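Local coordinates for protein CarG (Serratia, PDB 4O7J) that probably contributes to intrinsic carbapenem resistance, has a fold resembling lysozyme inhibitors, and binds a sodium ion, at residues 32-36 / 68-74; 75-80 / 92-96; 102-108 / 135-141; 37-42 / 62-67. All blocks are in the same frame, centred on the assembly; numbering follows the deposited sequence.

Interaction 1. Residues 32-36 / 68-74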
# COMPACT_ATOMS: atom_id res chain seq x y z
N ASN A 32 7.50 15.36 6.29
CA ASN A 32 8.07 16.58 6.84
C ASN A 32 7.72 17.79 5.98
O ASN A 32 8.60 18.60 5.65
CB ASN A 32 9.60 16.42 7.01
CG ASN A 32 9.94 15.62 8.20
OD1 ASN A 32 9.72 16.07 9.32
ND2 ASN A 32 10.34 14.39 7.99
N THR A 33 6.43 17.88 5.65
CA THR A 33 5.79 18.95 4.88
C THR A 33 4.66 19.48 5.77
O THR A 33 4.28 18.80 6.70
CB THR A 33 5.20 18.41 3.53
OG1 THR A 33 6.25 17.84 2.70
CG2 THR A 33 4.58 19.51 2.73
N SER A 34 4.05 20.63 5.44
CA SER A 34 2.89 21.19 6.20
C SER A 34 1.62 20.36 6.19
O SER A 34 0.81 20.46 7.12
CB SER A 34 2.57 22.69 5.79
OG SER A 34 2.94 23.00 4.47
N HIS A 35 1.46 19.50 5.18
CA HIS A 35 0.30 18.65 5.08
C HIS A 35 0.68 17.21 4.86
O HIS A 35 1.41 16.91 3.93
CB HIS A 35 -0.51 19.04 3.86
CG HIS A 35 -0.86 20.48 3.84
ND1 HIS A 35 -1.78 21.03 4.70
CD2 HIS A 35 -0.41 21.50 3.07
CE1 HIS A 35 -1.89 22.32 4.47
NE2 HIS A 35 -1.07 22.64 3.48
N PRO A 36 0.24 16.28 5.66
CA PRO A 36 0.24 14.87 5.24
C PRO A 36 -0.60 14.62 4.00
O PRO A 36 -1.61 15.23 3.78
CB PRO A 36 -0.40 14.14 6.39
CG PRO A 36 -0.55 15.11 7.47
CD PRO A 36 -0.49 16.46 6.90
N ARG A 68 -1.31 17.45 -3.80
CA ARG A 68 -1.28 18.90 -3.87
C ARG A 68 -0.31 19.47 -4.89
O ARG A 68 0.61 18.83 -5.28
CB ARG A 68 -0.99 19.50 -2.51
CG ARG A 68 -1.90 19.01 -1.44
CD ARG A 68 -1.60 19.61 -0.12
NE ARG A 68 -2.42 18.97 0.85
CZ ARG A 68 -3.38 19.54 1.54
NH1 ARG A 68 -4.11 18.84 2.37
NH2 ARG A 68 -3.58 20.82 1.43
N LEU A 69 -0.56 20.69 -5.30
CA LEU A 69 0.30 21.39 -6.22
C LEU A 69 1.72 21.61 -5.70
O LEU A 69 2.68 21.55 -6.44
CB LEU A 69 -0.32 22.74 -6.55
CG LEU A 69 0.33 23.61 -7.58
CD1 LEU A 69 0.66 22.85 -8.85
CD2 LEU A 69 -0.51 24.81 -7.91
N SER A 70 1.84 21.85 -4.42
CA SER A 70 3.13 22.06 -3.78
C SER A 70 2.95 21.75 -2.32
O SER A 70 1.82 21.58 -1.84
CB SER A 70 3.59 23.52 -3.97
OG SER A 70 2.71 24.42 -3.31
N ALA A 71 4.09 21.73 -1.63
CA ALA A 71 4.18 21.42 -0.20
C ALA A 71 3.20 22.21 0.64
O ALA A 71 2.49 21.67 1.49
CB ALA A 71 5.61 21.69 0.29
N SER A 72 3.17 23.51 0.43
CA SER A 72 2.40 24.37 1.30
C SER A 72 1.02 24.76 0.81
O SER A 72 0.35 25.51 1.49
CB SER A 72 3.20 25.62 1.63
OG SER A 72 4.55 25.25 1.84
N ALA A 73 0.62 24.29 -0.36
CA ALA A 73 -0.71 24.60 -0.85
C ALA A 73 -1.83 24.13 0.08
O ALA A 73 -1.78 23.05 0.59
CB ALA A 73 -0.89 24.06 -2.26
N ASP A 74 -2.80 24.98 0.30
CA ASP A 74 -3.94 24.68 1.14
C ASP A 74 -5.17 24.27 0.27
O ASP A 74 -6.28 24.60 0.54
CB ASP A 74 -4.20 25.85 2.09
CG ASP A 74 -2.91 26.28 2.83
OD1 ASP A 74 -2.12 25.42 3.22
OD2 ASP A 74 -2.66 27.48 2.98
O HOH W 1 -1.78 16.24 0.96
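The guanidinium of Arg68 lies flat on one face of the His35 imidazole, the centres 3.8 Å apart and the planes only 6° from parallel, with NH2 over the middle of the ring and CZ 3.5 Å from His35 CG. At the ring edge, His35 NE2 gives a hydrogen bond to Asp74 OD1 (3.0 Å), whose oxygen sits in the imidazole plane while the carboxylate itself is turned 77° against it. The bond is bent, 133° at the hydrogen. The carboxylate would probably favour a protonated imidazole, and the stacked guanidinium would oppose it. Further along, Ser34 OG makes a weak bond to Ala71 O, and Thr33 CG2 presses on Ala71 CB at 3.4 Å, a tight fit. The second shell fixes the arginine: an extended chain from CG to NE carries its head over the ring, NH2 binds Ala73 O at 3.0 Å, and a water links NE to Pro36 O. A type I turn from Ser70 to Ala73 presents the carbonyls of Ala71 and Ala73. The contact joins two surface loops, one leading into strand 37-45 and the other running from strand 64-65 to strand 78-85, while Asn32 reaches the second subunit.

Interaction 2. Residues 75-80 / 92-96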
# COMPACT_ATOMS: atom_id res chain seq x y z
N PHE A 75 -4.90 23.53 -0.78
CA PHE A 75 -5.96 22.92 -1.54
C PHE A 75 -5.46 21.68 -2.22
O PHE A 75 -4.32 21.53 -2.36
CB PHE A 75 -6.49 23.92 -2.55
CG PHE A 75 -5.50 24.36 -3.57
CD1 PHE A 75 -4.69 25.46 -3.35
CD2 PHE A 75 -5.39 23.70 -4.77
CE1 PHE A 75 -3.81 25.86 -4.30
CE2 PHE A 75 -4.48 24.10 -5.70
CZ PHE A 75 -3.68 25.18 -5.45
N LEU A 76 -6.38 20.81 -2.59
CA LEU A 76 -6.05 19.59 -3.26
C LEU A 76 -6.22 19.79 -4.77
O LEU A 76 -7.24 20.35 -5.25
CB LEU A 76 -6.98 18.51 -2.78
CG LEU A 76 -6.78 18.13 -1.29
CD1 LEU A 76 -7.78 17.10 -0.89
CD2 LEU A 76 -5.38 17.64 -1.06
N VAL A 77 -5.33 19.17 -5.49
CA VAL A 77 -5.45 18.94 -6.92
C VAL A 77 -6.11 17.57 -7.26
O VAL A 77 -6.70 17.41 -8.30
CB VAL A 77 -4.13 19.18 -7.66
CG1 VAL A 77 -3.69 20.65 -7.52
CG2 VAL A 77 -3.05 18.30 -7.10
N GLN A 78 -5.98 16.57 -6.39
CA GLN A 78 -6.58 15.30 -6.58
C GLN A 78 -6.98 14.75 -5.21
O GLN A 78 -6.23 14.88 -4.23
CB GLN A 78 -5.60 14.36 -7.30
CG GLN A 78 -6.14 12.99 -7.68
CD GLN A 78 -5.40 12.39 -8.90
OE1 GLN A 78 -4.88 13.09 -9.75
NE2 GLN A 78 -5.40 11.10 -9.00
N ASP A 79 -8.18 14.15 -5.16
CA ASP A 79 -8.71 13.52 -3.94
C ASP A 79 -9.42 12.26 -4.30
O ASP A 79 -9.76 12.03 -5.46
CB ASP A 79 -9.65 14.43 -3.19
CG ASP A 79 -9.79 14.10 -1.72
OD1 ASP A 79 -9.05 13.25 -1.14
OD2 ASP A 79 -10.69 14.74 -1.13
N ASN A 80 -9.59 11.37 -3.33
CA ASN A 80 -10.37 10.16 -3.47
C ASN A 80 -11.31 10.02 -2.33
O ASN A 80 -10.96 10.34 -1.20
CB ASN A 80 -9.43 8.92 -3.55
CG ASN A 80 -8.35 9.09 -4.55
OD1 ASN A 80 -8.56 8.89 -5.73
ND2 ASN A 80 -7.19 9.48 -4.09
N VAL A 92 -14.54 7.40 -5.80
CA VAL A 92 -14.67 8.57 -6.63
C VAL A 92 -13.45 9.45 -6.51
O VAL A 92 -13.11 9.95 -5.42
CB VAL A 92 -15.92 9.37 -6.31
CG1 VAL A 92 -16.07 10.50 -7.34
CG2 VAL A 92 -17.13 8.43 -6.35
N THR A 93 -12.75 9.59 -7.64
CA THR A 93 -11.55 10.42 -7.71
C THR A 93 -11.98 11.78 -8.22
O THR A 93 -12.56 11.87 -9.31
CB THR A 93 -10.43 9.80 -8.59
OG1 THR A 93 -10.03 8.55 -8.02
CG2 THR A 93 -9.19 10.71 -8.66
N ALA A 94 -11.69 12.83 -7.45
CA ALA A 94 -11.87 14.20 -7.95
C ALA A 94 -10.51 14.73 -8.39
O ALA A 94 -9.50 14.70 -7.60
CB ALA A 94 -12.40 15.05 -6.86
N ARG A 95 -10.41 15.29 -9.60
CA ARG A 95 -9.15 15.80 -10.07
C ARG A 95 -9.38 17.15 -10.76
O ARG A 95 -10.26 17.24 -11.60
CB ARG A 95 -8.51 14.80 -11.08
CG ARG A 95 -7.14 15.23 -11.60
CD ARG A 95 -6.37 14.16 -12.37
NE ARG A 95 -7.05 13.92 -13.63
CZ ARG A 95 -6.93 14.67 -14.74
NH1 ARG A 95 -6.10 15.71 -14.82
NH2 ARG A 95 -7.65 14.35 -15.80
N LYS A 96 -8.55 18.14 -10.45
CA LYS A 96 -8.44 19.41 -11.23
C LYS A 96 -7.84 19.12 -12.56
O LYS A 96 -6.74 18.53 -12.66
CB LYS A 96 -7.67 20.46 -10.47
CG LYS A 96 -8.31 20.82 -9.14
CD LYS A 96 -7.74 22.04 -8.47
CE LYS A 96 -8.04 23.29 -9.27
NZ LYS A 96 -7.44 24.44 -8.65
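Gln78 lays its side chain over the neighbouring strand, its CG and NE2 near Thr93 CG2 and its OE1 3.2 Å from Arg95 CD. CG stands anti to the backbone N (chi1 -175°) and the chain runs on extended, which brings the amide to the aliphatic part of the arginine; amide and guanidinium planes are 62° apart. On the same face of the sheet, Asn80 and Thr93 lie side by side, and Thr93 OG1 donates to Asn80 OD1 at 2.7 Å in the carbonyl plane. Asn80 ND2 reaches weakly to Phe65 O. Between these pairs, Asp79 and Ala94 exchange two backbone bonds, Asp79 N to Ala94 O at 2.8 Å and Ala94 N to Asp79 O at 2.9 Å. Lys96 N to Val77 O, also 2.9 Å, extends the ladder to where Val77 and Gln78 form a classic beta bulge opposite Tyr67. Lys96, bent at chi3 (67°), passes Leu76 O and carries NZ to the carbonyls of Leu101, Asp103 and Gln141. The hairpin of strands 78-85 and 88-96 is thus held by an antiparallel backbone ladder with a polar side-chain link on one face, and the buried ammonium is gripped by three carbonyl oxygens, which would probably stabilise its charge.

Interaction 3. Residues 102-108 / 135-141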
# COMPACT_ATOMS: atom_id res chain seq x y z
N PHE A 102 -3.38 26.03 -10.14
CA PHE A 102 -3.48 26.96 -9.04
C PHE A 102 -4.82 27.71 -9.02
O PHE A 102 -5.32 28.09 -7.95
CB PHE A 102 -2.35 27.95 -9.10
CG PHE A 102 -2.31 28.94 -7.96
CD1 PHE A 102 -1.75 28.57 -6.73
CD2 PHE A 102 -2.87 30.19 -8.10
CE1 PHE A 102 -1.75 29.45 -5.66
CE2 PHE A 102 -2.87 31.08 -7.01
CZ PHE A 102 -2.26 30.71 -5.83
N ASP A 103 -5.37 28.00 -10.16
CA ASP A 103 -6.56 28.84 -10.16
C ASP A 103 -7.80 27.94 -9.99
O ASP A 103 -7.74 26.70 -10.18
CB ASP A 103 -6.69 29.66 -11.43
CG ASP A 103 -5.72 30.90 -11.42
OD1 ASP A 103 -5.79 31.74 -10.46
OD2 ASP A 103 -4.92 30.98 -12.38
N VAL A 104 -8.90 28.61 -9.69
CA VAL A 104 -10.21 27.95 -9.59
C VAL A 104 -10.45 27.44 -10.96
O VAL A 104 -10.20 28.13 -11.93
CB VAL A 104 -11.29 28.95 -9.20
CG1 VAL A 104 -12.71 28.38 -9.43
CG2 VAL A 104 -11.07 29.40 -7.79
N GLY A 105 -10.91 26.21 -11.07
CA GLY A 105 -10.99 25.57 -12.39
C GLY A 105 -11.85 24.30 -12.42
O GLY A 105 -12.44 23.91 -11.40
N LYS A 106 -11.89 23.67 -13.57
CA LYS A 106 -12.71 22.49 -13.76
C LYS A 106 -12.19 21.28 -13.01
O LYS A 106 -10.98 21.15 -12.78
CB LYS A 106 -12.82 22.07 -15.25
CG LYS A 106 -13.69 22.99 -16.09
CD LYS A 106 -13.80 22.34 -17.49
CE LYS A 106 -14.32 23.32 -18.50
NZ LYS A 106 -15.78 23.52 -18.33
N VAL A 107 -13.12 20.47 -12.54
CA VAL A 107 -12.79 19.31 -11.76
C VAL A 107 -13.54 18.18 -12.41
O VAL A 107 -14.76 18.34 -12.69
CB VAL A 107 -13.20 19.42 -10.24
CG1 VAL A 107 -12.94 18.09 -9.55
CG2 VAL A 107 -12.53 20.55 -9.52
N SER A 108 -12.88 17.04 -12.65
CA SER A 108 -13.52 15.81 -13.08
C SER A 108 -13.75 14.86 -11.94
O SER A 108 -12.95 14.83 -10.98
CB SER A 108 -12.73 15.05 -14.15
OG SER A 108 -11.48 14.66 -13.72
N THR A 135 -17.79 15.80 -15.63
CA THR A 135 -17.19 17.04 -15.30
C THR A 135 -18.07 17.72 -14.32
O THR A 135 -19.29 17.82 -14.53
CB THR A 135 -17.03 17.94 -16.54
OG1 THR A 135 -16.41 17.20 -17.58
CG2 THR A 135 -16.22 19.13 -16.23
N ALA A 136 -17.51 18.18 -13.18
CA ALA A 136 -18.35 18.88 -12.27
C ALA A 136 -18.90 20.17 -12.96
O ALA A 136 -18.26 20.77 -13.79
CB ALA A 136 -17.60 19.22 -10.99
N GLN A 137 -20.06 20.61 -12.52
CA GLN A 137 -20.75 21.74 -13.14
C GLN A 137 -20.34 23.10 -12.61
O GLN A 137 -20.70 24.08 -13.16
CB GLN A 137 -22.27 21.45 -13.10
CG GLN A 137 -22.52 20.29 -14.06
CD GLN A 137 -23.99 19.87 -14.11
OE1 GLN A 137 -24.84 20.65 -14.49
NE2 GLN A 137 -24.28 18.65 -13.70
N ARG A 138 -19.55 23.15 -11.55
CA ARG A 138 -18.99 24.34 -11.05
C ARG A 138 -17.47 24.16 -11.06
O ARG A 138 -16.97 23.03 -11.05
CB ARG A 138 -19.53 24.48 -9.63
CG ARG A 138 -19.22 25.75 -8.95
CD ARG A 138 -19.99 25.84 -7.63
NE ARG A 138 -20.07 27.25 -7.25
CZ ARG A 138 -20.93 28.12 -7.77
NH1 ARG A 138 -21.81 27.75 -8.70
NH2 ARG A 138 -20.91 29.39 -7.36
N SER A 139 -16.78 25.29 -11.15
CA SER A 139 -15.33 25.33 -11.02
C SER A 139 -14.95 25.59 -9.54
O SER A 139 -15.71 26.24 -8.79
CB SER A 139 -14.78 26.38 -11.96
OG SER A 139 -15.19 27.65 -11.50
N TYR A 140 -13.84 25.00 -9.09
CA TYR A 140 -13.48 24.96 -7.66
C TYR A 140 -11.99 25.19 -7.49
O TYR A 140 -11.20 24.85 -8.36
CB TYR A 140 -13.79 23.57 -7.04
CG TYR A 140 -15.25 23.17 -7.02
CD1 TYR A 140 -16.13 23.72 -6.08
CD2 TYR A 140 -15.76 22.31 -7.95
CE1 TYR A 140 -17.48 23.35 -6.03
CE2 TYR A 140 -17.08 21.93 -7.91
CZ TYR A 140 -17.94 22.47 -6.97
OH TYR A 140 -19.24 22.08 -6.98
N GLN A 141 -11.63 25.70 -6.34
CA GLN A 141 -10.26 25.85 -5.94
C GLN A 141 -9.63 24.46 -5.55
O GLN A 141 -8.49 24.23 -5.89
CB GLN A 141 -10.13 26.79 -4.77
CG GLN A 141 -8.71 27.02 -4.27
CD GLN A 141 -7.85 27.67 -5.30
OE1 GLN A 141 -8.15 28.79 -5.69
NE2 GLN A 141 -6.74 26.99 -5.77
O HOH W 2 -6.39 30.56 -6.94
O HOH W 3 -15.70 21.64 -13.04
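Backbone bonds join Gly105 and Tyr140 in both directions: Gly105 N to Tyr140 O at 3.0 Å, and Tyr140 N to Gly105 O at 2.9 Å. A third runs from Ala136 N to Val107 O at 2.8 Å. One side chain joins in: Gln141 NE2 donates to the backbone carbonyl Phe102 O (2.8 Å, 168° at the hydrogen); the acceptor lies in the plane of the amide, but the amide nitrogen stands above the plane of the Phe102 carbonyl. The chain of Gln141 leaves with CG anti to the backbone N and then folds at chi2 (63°), which turns the amide back to that carbonyl. Water 2 closes the same corner, donating to both Phe102 O and Gln141 OE1.

The two segments do not form one continuous ladder. Gly105 with Tyr140 is a single antiparallel bridge, Ser108 with Thr135 is a non-hydrogen-bonded pair where strands 107-116 and 126-135 of the four-stranded antiparallel sheet meet, and the register shifts by two residues between them. Water 3 lies in the intervening loop, accepting from Val107 N (2.9 Å) and lying close to Ala136 O and Arg138 O.

Two pairs are apolar. Val107 CG2 meets the edge of the Tyr140 ring at CD2 (4.0 Å), the side chains crossing at about a right angle, and Val107 CB faces Ala136 CB at 4.5 Å. Tyr140 OH is hydrogen-bonded to Glu149. Other van der Waals contacts set carbon against oxygen: Val104 CG1 touches Ser139 OG at 3.3 Å and its CG2 Gln141 OE1, Ser139 CB packs against the Gly105 carbonyl, and Ala136 CB touches Val107 O.

Interaction 4. Residues 37-42 / 62-67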
# COMPACT_ATOMS: atom_id res chain seq x y z
N ASN A 37 -0.12 13.68 3.21
CA ASN A 37 -0.83 13.15 2.11
C ASN A 37 -1.67 11.99 2.57
O ASN A 37 -1.15 11.02 3.00
CB ASN A 37 0.16 12.67 1.09
CG ASN A 37 -0.29 12.97 -0.26
OD1 ASN A 37 0.20 13.87 -0.92
ND2 ASN A 37 -1.29 12.29 -0.65
N LEU A 38 -2.97 12.14 2.51
CA LEU A 38 -3.87 11.07 2.92
C LEU A 38 -4.00 10.06 1.80
O LEU A 38 -4.04 10.40 0.61
CB LEU A 38 -5.23 11.64 3.24
CG LEU A 38 -5.36 12.55 4.45
CD1 LEU A 38 -6.83 12.85 4.63
CD2 LEU A 38 -4.78 11.89 5.67
N GLY A 39 -4.06 8.80 2.20
CA GLY A 39 -4.13 7.69 1.29
C GLY A 39 -5.06 6.58 1.72
O GLY A 39 -5.18 6.29 2.94
N LEU A 40 -5.75 5.98 0.75
CA LEU A 40 -6.60 4.82 1.01
C LEU A 40 -5.94 3.55 0.39
O LEU A 40 -5.56 3.55 -0.80
CB LEU A 40 -7.92 4.99 0.29
CG LEU A 40 -8.70 6.20 0.75
CD1 LEU A 40 -9.96 6.36 -0.10
CD2 LEU A 40 -9.12 6.06 2.20
N THR A 41 -5.89 2.49 1.17
CA THR A 41 -5.38 1.19 0.72
C THR A 41 -6.50 0.14 0.97
O THR A 41 -7.11 0.15 2.04
CB THR A 41 -4.05 0.85 1.46
OG1 THR A 41 -3.14 1.96 1.42
CG2 THR A 41 -3.35 -0.37 0.75
N PHE A 42 -6.80 -0.68 -0.04
CA PHE A 42 -7.90 -1.66 -0.05
C PHE A 42 -7.39 -3.08 -0.03
O PHE A 42 -6.56 -3.46 -0.82
CB PHE A 42 -8.80 -1.47 -1.25
CG PHE A 42 -9.50 -0.11 -1.30
CD1 PHE A 42 -8.87 0.95 -1.92
CD2 PHE A 42 -10.74 0.06 -0.76
CE1 PHE A 42 -9.42 2.19 -1.95
CE2 PHE A 42 -11.35 1.30 -0.80
CZ PHE A 42 -10.67 2.38 -1.36
N PHE A 62 -0.35 0.88 -5.11
CA PHE A 62 -1.40 0.16 -4.41
C PHE A 62 -2.09 0.98 -3.30
O PHE A 62 -2.95 0.44 -2.62
CB PHE A 62 -0.86 -1.16 -3.81
CG PHE A 62 -0.62 -2.21 -4.88
CD1 PHE A 62 0.49 -2.12 -5.68
CD2 PHE A 62 -1.53 -3.17 -5.12
CE1 PHE A 62 0.76 -3.08 -6.65
CE2 PHE A 62 -1.32 -4.13 -6.12
CZ PHE A 62 -0.19 -4.05 -6.89
N THR A 63 -1.65 2.22 -3.13
CA THR A 63 -2.38 3.21 -2.28
C THR A 63 -2.83 4.40 -3.14
O THR A 63 -2.02 4.98 -3.89
CB THR A 63 -1.45 3.61 -1.12
OG1 THR A 63 -1.10 2.44 -0.41
CG2 THR A 63 -2.09 4.60 -0.20
N TRP A 64 -4.09 4.80 -2.96
CA TRP A 64 -4.68 5.96 -3.56
C TRP A 64 -4.42 7.21 -2.72
O TRP A 64 -4.95 7.33 -1.63
CB TRP A 64 -6.21 5.81 -3.73
CG TRP A 64 -6.66 4.66 -4.55
CD1 TRP A 64 -6.67 3.35 -4.16
CD2 TRP A 64 -7.21 4.69 -5.86
NE1 TRP A 64 -7.12 2.56 -5.16
CE2 TRP A 64 -7.44 3.34 -6.24
CE3 TRP A 64 -7.52 5.73 -6.77
CZ2 TRP A 64 -8.08 3.00 -7.45
CZ3 TRP A 64 -8.05 5.37 -8.03
CH2 TRP A 64 -8.34 4.03 -8.35
N PHE A 65 -3.59 8.13 -3.24
CA PHE A 65 -3.22 9.29 -2.51
C PHE A 65 -3.91 10.55 -3.05
O PHE A 65 -4.13 10.69 -4.29
CB PHE A 65 -1.69 9.50 -2.57
CG PHE A 65 -0.91 8.59 -1.68
CD1 PHE A 65 -0.86 8.76 -0.32
CD2 PHE A 65 -0.18 7.57 -2.25
CE1 PHE A 65 -0.09 7.97 0.48
CE2 PHE A 65 0.57 6.72 -1.44
CZ PHE A 65 0.62 6.93 -0.09
N ASP A 66 -4.17 11.45 -2.15
CA ASP A 66 -4.49 12.82 -2.53
C ASP A 66 -3.21 13.55 -2.96
O ASP A 66 -2.09 13.07 -2.67
CB ASP A 66 -5.33 13.54 -1.47
CG ASP A 66 -4.51 14.11 -0.32
OD1 ASP A 66 -3.32 14.47 -0.48
OD2 ASP A 66 -5.07 14.15 0.80
N TYR A 67 -3.34 14.61 -3.72
CA TYR A 67 -2.19 15.27 -4.24
C TYR A 67 -2.37 16.75 -4.17
O TYR A 67 -3.42 17.23 -4.43
CB TYR A 67 -1.92 14.84 -5.66
CG TYR A 67 -1.43 13.41 -5.80
CD1 TYR A 67 -0.12 13.05 -5.50
CD2 TYR A 67 -2.25 12.42 -6.23
CE1 TYR A 67 0.32 11.75 -5.65
CE2 TYR A 67 -1.84 11.13 -6.37
CZ TYR A 67 -0.55 10.80 -6.10
OH TYR A 67 -0.17 9.51 -6.26
O HOH W 4 -5.51 -0.52 -2.57
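Thr41 and Thr63 share a hydrogen bond between their hydroxyls, OG1 to OG1 at 2.8 Å, in which either could be the donor. Both carry OG1 anti to the carbonyl carbon (chi1 -49° and -57°), which turns the hydroxyls to one another; the side chains cross at a slant, and Thr63 CG2 also comes to 3.3 Å from Thr41 OG1. That methyl covers one face of the Phe65 ring, offset toward its rim, while Gly39 CA packs close to both, 3.8 Å from Phe65 CD1.

Trp64 and Phe42 cross at about a right angle, their rings meeting obliquely. Phe42 CE1 approaches Trp64 CD1 to 3.7 Å, with the indole atom near the plane of the phenyl ring at its edge, and Leu40 O lies in the indole plane at its own edge. Phe42 packs edge-to-face with Trp128, and Trp64 does so with Tyr112.

The backbone pairs antiparallel, strand 64-65 lying against strand 37-45, the strand to which three others of the five-stranded sheet attach; Leu40 and Trp64 form a hydrogen-bonded pair. Asp66 N also bonds to Leu38 O at 3.0 Å.

Asp66 takes the uncommon chi1 of 82°, with CG between the backbone N and the carbonyl carbon, which swings its carboxylate back across to Asn37 and Leu38; OD2 receives a weak bond from Leu38 N. Asn37 ND2 is modelled implausibly close to Asp66 O, so that link is doubtful in detail. Water 4 bridges Phe42 N and Phe62 O. Phe62 and Phe65 meet Phe65 and Phe62 of the second subunit, respectively.

Interaction 4 is the buried contact, with aromatic rings and threonines inside one sheet and against the second subunit, whereas interaction 1 is a surface contact of loops, held by a stacked arginine-histidine pair and an aspartate. Interactions 2 and 3 are partly buried and reach the same four-stranded sheet, where Arg95 O and Ser108 N join strands 88-96 and 107-116, and the lysine of interaction 2 ties into the loop of interaction 3. Interaction 2 is mostly a regular ladder; interaction 3 is interrupted, with a water between its two bridges. Residues 75-80 also bond to Tyr67, tying interaction 2 to interaction 4. Interactions 3 and 4 do not touch, their nearest atoms being about 9 Å apart.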